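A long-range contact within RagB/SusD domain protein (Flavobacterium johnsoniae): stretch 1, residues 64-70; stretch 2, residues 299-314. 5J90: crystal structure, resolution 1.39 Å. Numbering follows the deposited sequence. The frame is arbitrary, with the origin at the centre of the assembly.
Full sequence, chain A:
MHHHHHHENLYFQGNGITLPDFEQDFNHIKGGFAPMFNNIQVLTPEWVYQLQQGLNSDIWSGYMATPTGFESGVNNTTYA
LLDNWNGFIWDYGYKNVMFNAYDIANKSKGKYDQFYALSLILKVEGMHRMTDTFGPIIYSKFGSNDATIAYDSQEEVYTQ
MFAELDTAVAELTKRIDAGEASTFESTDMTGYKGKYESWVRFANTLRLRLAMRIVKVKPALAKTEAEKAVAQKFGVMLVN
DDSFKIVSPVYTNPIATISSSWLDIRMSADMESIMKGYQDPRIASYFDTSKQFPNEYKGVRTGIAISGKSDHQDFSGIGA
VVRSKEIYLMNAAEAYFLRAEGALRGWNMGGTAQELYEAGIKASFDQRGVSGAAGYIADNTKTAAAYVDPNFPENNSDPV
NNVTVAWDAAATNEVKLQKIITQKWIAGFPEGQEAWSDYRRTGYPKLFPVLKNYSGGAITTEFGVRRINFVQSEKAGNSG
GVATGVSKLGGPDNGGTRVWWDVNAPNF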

# COMPACT_ATOMS: atom_id res chain seq x y z
N MET A 64 -5.79 1.82 -26.60
CA MET A 64 -6.93 1.62 -27.51
C MET A 64 -8.21 2.05 -26.82
O MET A 64 -8.25 2.20 -25.60
CB MET A 64 -7.01 0.14 -27.92
CG MET A 64 -5.81 -0.33 -28.72
SD MET A 64 -5.76 -2.09 -29.11
CE MET A 64 -4.44 -2.64 -28.00
N ALA A 65 -9.26 2.26 -27.61
CA ALA A 65 -10.56 2.66 -27.06
C ALA A 65 -11.68 2.11 -27.91
O ALA A 65 -11.52 1.94 -29.13
CB ALA A 65 -10.66 4.18 -26.99
N THR A 66 -12.80 1.80 -27.28
CA THR A 66 -13.94 1.27 -28.02
C THR A 66 -14.93 2.37 -28.45
O THR A 66 -15.18 3.31 -27.70
CB THR A 66 -14.69 0.18 -27.23
OG1 THR A 66 -15.70 -0.40 -28.08
CG2 THR A 66 -15.35 0.77 -25.99
N PRO A 67 -15.48 2.25 -29.67
CA PRO A 67 -16.57 3.14 -30.10
C PRO A 67 -17.93 2.62 -29.69
O PRO A 67 -18.94 3.27 -29.94
CB PRO A 67 -16.46 3.09 -31.62
CG PRO A 67 -16.03 1.68 -31.89
CD PRO A 67 -15.06 1.34 -30.75
N THR A 68 -17.97 1.44 -29.06
CA THR A 68 -19.22 0.74 -28.80
C THR A 68 -19.70 0.93 -27.37
O THR A 68 -18.94 0.76 -26.41
CB THR A 68 -19.05 -0.76 -29.07
OG1 THR A 68 -18.49 -0.95 -30.38
CG2 THR A 68 -20.39 -1.48 -28.98
N GLY A 69 -20.98 1.28 -27.21
CA GLY A 69 -21.56 1.49 -25.90
C GLY A 69 -22.09 0.22 -25.27
O GLY A 69 -23.29 0.11 -24.98
N PHE A 70 -21.21 -0.75 -25.05
CA PHE A 70 -21.60 -2.03 -24.47
C PHE A 70 -22.37 -1.84 -23.17
O PHE A 70 -21.99 -1.01 -22.34
CB PHE A 70 -20.37 -2.87 -24.15
CG PHE A 70 -19.52 -3.22 -25.33
CD1 PHE A 70 -18.29 -2.60 -25.52
CD2 PHE A 70 -19.92 -4.19 -26.24
CE1 PHE A 70 -17.49 -2.93 -26.61
CE2 PHE A 70 -19.12 -4.52 -27.32
CZ PHE A 70 -17.91 -3.88 -27.50
N GLY A 299 -8.14 9.31 -32.90
CA GLY A 299 -8.39 8.39 -31.82
C GLY A 299 -9.67 8.69 -31.08
O GLY A 299 -10.23 9.79 -31.20
N VAL A 300 -10.13 7.71 -30.31
CA VAL A 300 -11.37 7.78 -29.57
C VAL A 300 -11.07 7.91 -28.07
O VAL A 300 -10.18 7.23 -27.54
CB VAL A 300 -12.21 6.52 -29.83
CG1 VAL A 300 -13.52 6.58 -29.05
CG2 VAL A 300 -12.48 6.37 -31.33
N ARG A 301 -11.80 8.80 -27.39
CA ARG A 301 -11.63 9.01 -25.96
C ARG A 301 -12.26 7.85 -25.19
O ARG A 301 -13.34 7.37 -25.54
CB ARG A 301 -12.30 10.33 -25.56
CG ARG A 301 -12.16 10.70 -24.10
CD ARG A 301 -11.01 11.62 -23.88
NE ARG A 301 -10.86 11.95 -22.47
CZ ARG A 301 -11.06 13.15 -21.93
NH1 ARG A 301 -11.43 14.18 -22.69
NH2 ARG A 301 -10.89 13.32 -20.63
N THR A 302 -11.59 7.40 -24.13
CA THR A 302 -12.17 6.34 -23.30
C THR A 302 -12.87 6.89 -22.05
O THR A 302 -12.48 7.94 -21.51
CB THR A 302 -11.12 5.26 -22.90
OG1 THR A 302 -11.80 4.11 -22.38
CG2 THR A 302 -10.14 5.79 -21.86
N GLY A 303 -13.90 6.19 -21.60
CA GLY A 303 -14.68 6.61 -20.45
C GLY A 303 -15.64 7.74 -20.78
O GLY A 303 -15.71 8.75 -20.07
N ILE A 304 -16.39 7.56 -21.87
CA ILE A 304 -17.27 8.61 -22.36
C ILE A 304 -18.71 8.14 -22.48
O ILE A 304 -19.02 6.95 -22.35
CB ILE A 304 -16.81 9.11 -23.75
CG1 ILE A 304 -16.76 7.95 -24.75
CG2 ILE A 304 -15.45 9.79 -23.65
CD1 ILE A 304 -16.57 8.38 -26.20
N ALA A 305 -19.60 9.10 -22.72
CA ALA A 305 -20.97 8.77 -23.09
C ALA A 305 -20.98 8.46 -24.58
O ALA A 305 -20.35 9.16 -25.37
CB ALA A 305 -21.89 9.94 -22.77
N ILE A 306 -21.68 7.40 -24.96
CA ILE A 306 -21.77 7.01 -26.36
C ILE A 306 -23.22 6.94 -26.81
O ILE A 306 -24.00 6.12 -26.32
CB ILE A 306 -21.06 5.66 -26.62
CG1 ILE A 306 -19.56 5.79 -26.39
CG2 ILE A 306 -21.33 5.17 -28.04
CD1 ILE A 306 -18.80 4.48 -26.45
N SER A 307 -23.58 7.81 -27.75
CA SER A 307 -24.94 7.84 -28.26
C SER A 307 -25.17 6.66 -29.20
O SER A 307 -26.11 5.89 -29.03
CB SER A 307 -25.20 9.16 -28.99
OG SER A 307 -26.53 9.23 -29.45
N GLY A 308 -24.30 6.53 -30.20
CA GLY A 308 -24.35 5.41 -31.12
C GLY A 308 -22.96 5.02 -31.57
O GLY A 308 -22.06 5.86 -31.64
N LYS A 309 -22.78 3.73 -31.87
CA LYS A 309 -21.48 3.21 -32.29
C LYS A 309 -20.96 3.92 -33.54
O LYS A 309 -19.75 4.11 -33.70
CB LYS A 309 -21.58 1.71 -32.56
CG LYS A 309 -20.27 1.07 -33.00
CD LYS A 309 -20.43 -0.42 -33.20
CE LYS A 309 -19.15 -1.03 -33.73
NZ LYS A 309 -19.29 -2.50 -33.89
N SER A 310 -21.87 4.32 -34.42
CA SER A 310 -21.46 4.95 -35.67
C SER A 310 -20.78 6.30 -35.44
O SER A 310 -20.09 6.80 -36.32
CB SER A 310 -22.66 5.10 -36.61
OG SER A 310 -23.63 5.96 -36.04
N ASP A 311 -20.96 6.88 -34.26
CA ASP A 311 -20.35 8.16 -33.95
C ASP A 311 -18.82 8.09 -33.92
O ASP A 311 -18.15 9.08 -34.19
CB ASP A 311 -20.85 8.71 -32.61
CG ASP A 311 -22.32 9.10 -32.64
OD1 ASP A 311 -22.85 9.34 -33.75
OD2 ASP A 311 -22.93 9.18 -31.56
N HIS A 312 -18.28 6.92 -33.60
CA HIS A 312 -16.82 6.77 -33.50
C HIS A 312 -16.24 5.57 -34.24
O HIS A 312 -15.01 5.42 -34.30
CB HIS A 312 -16.38 6.74 -32.03
CG HIS A 312 -16.70 7.99 -31.27
ND1 HIS A 312 -17.85 8.14 -30.53
CD2 HIS A 312 -16.04 9.17 -31.18
CE1 HIS A 312 -17.87 9.34 -29.99
NE2 HIS A 312 -16.79 9.99 -30.37
N GLN A 313 -17.09 4.71 -34.81
CA GLN A 313 -16.58 3.48 -35.41
C GLN A 313 -15.67 3.72 -36.60
O GLN A 313 -14.88 2.85 -36.97
CB GLN A 313 -17.72 2.55 -35.81
CG GLN A 313 -18.43 2.98 -37.09
CD GLN A 313 -19.68 2.18 -37.34
OE1 GLN A 313 -20.08 1.36 -36.51
NE2 GLN A 313 -20.31 2.41 -38.48
N ASP A 314 -15.80 4.89 -37.22
CA ASP A 314 -15.00 5.22 -38.40
C ASP A 314 -13.79 6.09 -38.08
O ASP A 314 -13.15 6.63 -38.99
CB ASP A 314 -15.87 5.82 -39.51
CG ASP A 314 -16.75 4.78 -40.18
OD1 ASP A 314 -16.38 3.59 -40.19
OD2 ASP A 314 -17.83 5.16 -40.69
O HOH W 1 -12.98 2.83 -24.58
O HOH W 2 -14.72 4.88 -25.46
O HOH W 3 -19.36 5.85 -30.83

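This is a loop-on-loop contact between touching residues at least 234 apart in sequence, held by close packing of small and apolar groups and by waters that link the backbone of the first stretch to backbone and side-chain atoms of the second, with no direct hydrogen bond crossing the interface. Together the two stretches bury 476 Å² against each other.

Pro 67 is the centre of the packing, with 101 Å² covered by the other stretch. Its ring lies against the turn at Lys 309 to Gln 313: Pro 67 CB sits 3.7 Å from His 312 CB and 3.6 Å from Gln 313 N. That amide already donates to Lys 309 O within its own stretch, at 2.9 Å, so the proline covers an amide that already has an acceptor. Proline suits the place, since its compact ring offers apolar surface and its backbone nitrogen has no proton to satisfy. The carbonyl is used as well, for Lys 309 CA makes a CA-H...O contact to Pro 67 O at 3.5 Å, nearly straight at 165°.

At one end of the contact, Ala 65 points its methyl toward the other chain segment, where Ala 65 CB comes 3.1 Å from Val 300 O and 4.0 Å from Val 300 CB. Ile 306 extends over the loop, its CD1 lying 3.7 Å from Thr 68 O and 3.9 Å from Gly 69 N, while Ile 306 CG2 is 3.6 Å from Pro 67 O. The extended side chain (chi1 m, chi2 t) thus covers backbone rather than meeting another side chain. Lys 309 is fully extended, all four chi angles t, and its aliphatic part passes Thr 68, with Lys 309 CE 3.4 Å from Thr 68 OG1; its amine is bonded elsewhere in the structure.

Three waters supply the polar links. Water 1 accepts from Thr 66 N at 2.9 Å and also bonds Thr 302 OG1 at 2.8 Å. Water 2 donates to Thr 66 O and to Arg 301 O, both at 2.8 Å, bridging two carbonyls that could not bond each other directly. Water 3 ties Pro 67 O, Gly 308 O and His 312 ND1, each at 2.8 Å.

Local bonds shape both partners. Thr 66 points its CB away from the contact and takes a bond from Thr 68 N to its OG1 (3.1 Å), bracing the turn around Pro 67. In the second stretch, Gly 308 N donates to Asp 311 OD2 at 3.3 Å, and Asp 311 N to Gly 308 O at 3.0 Å.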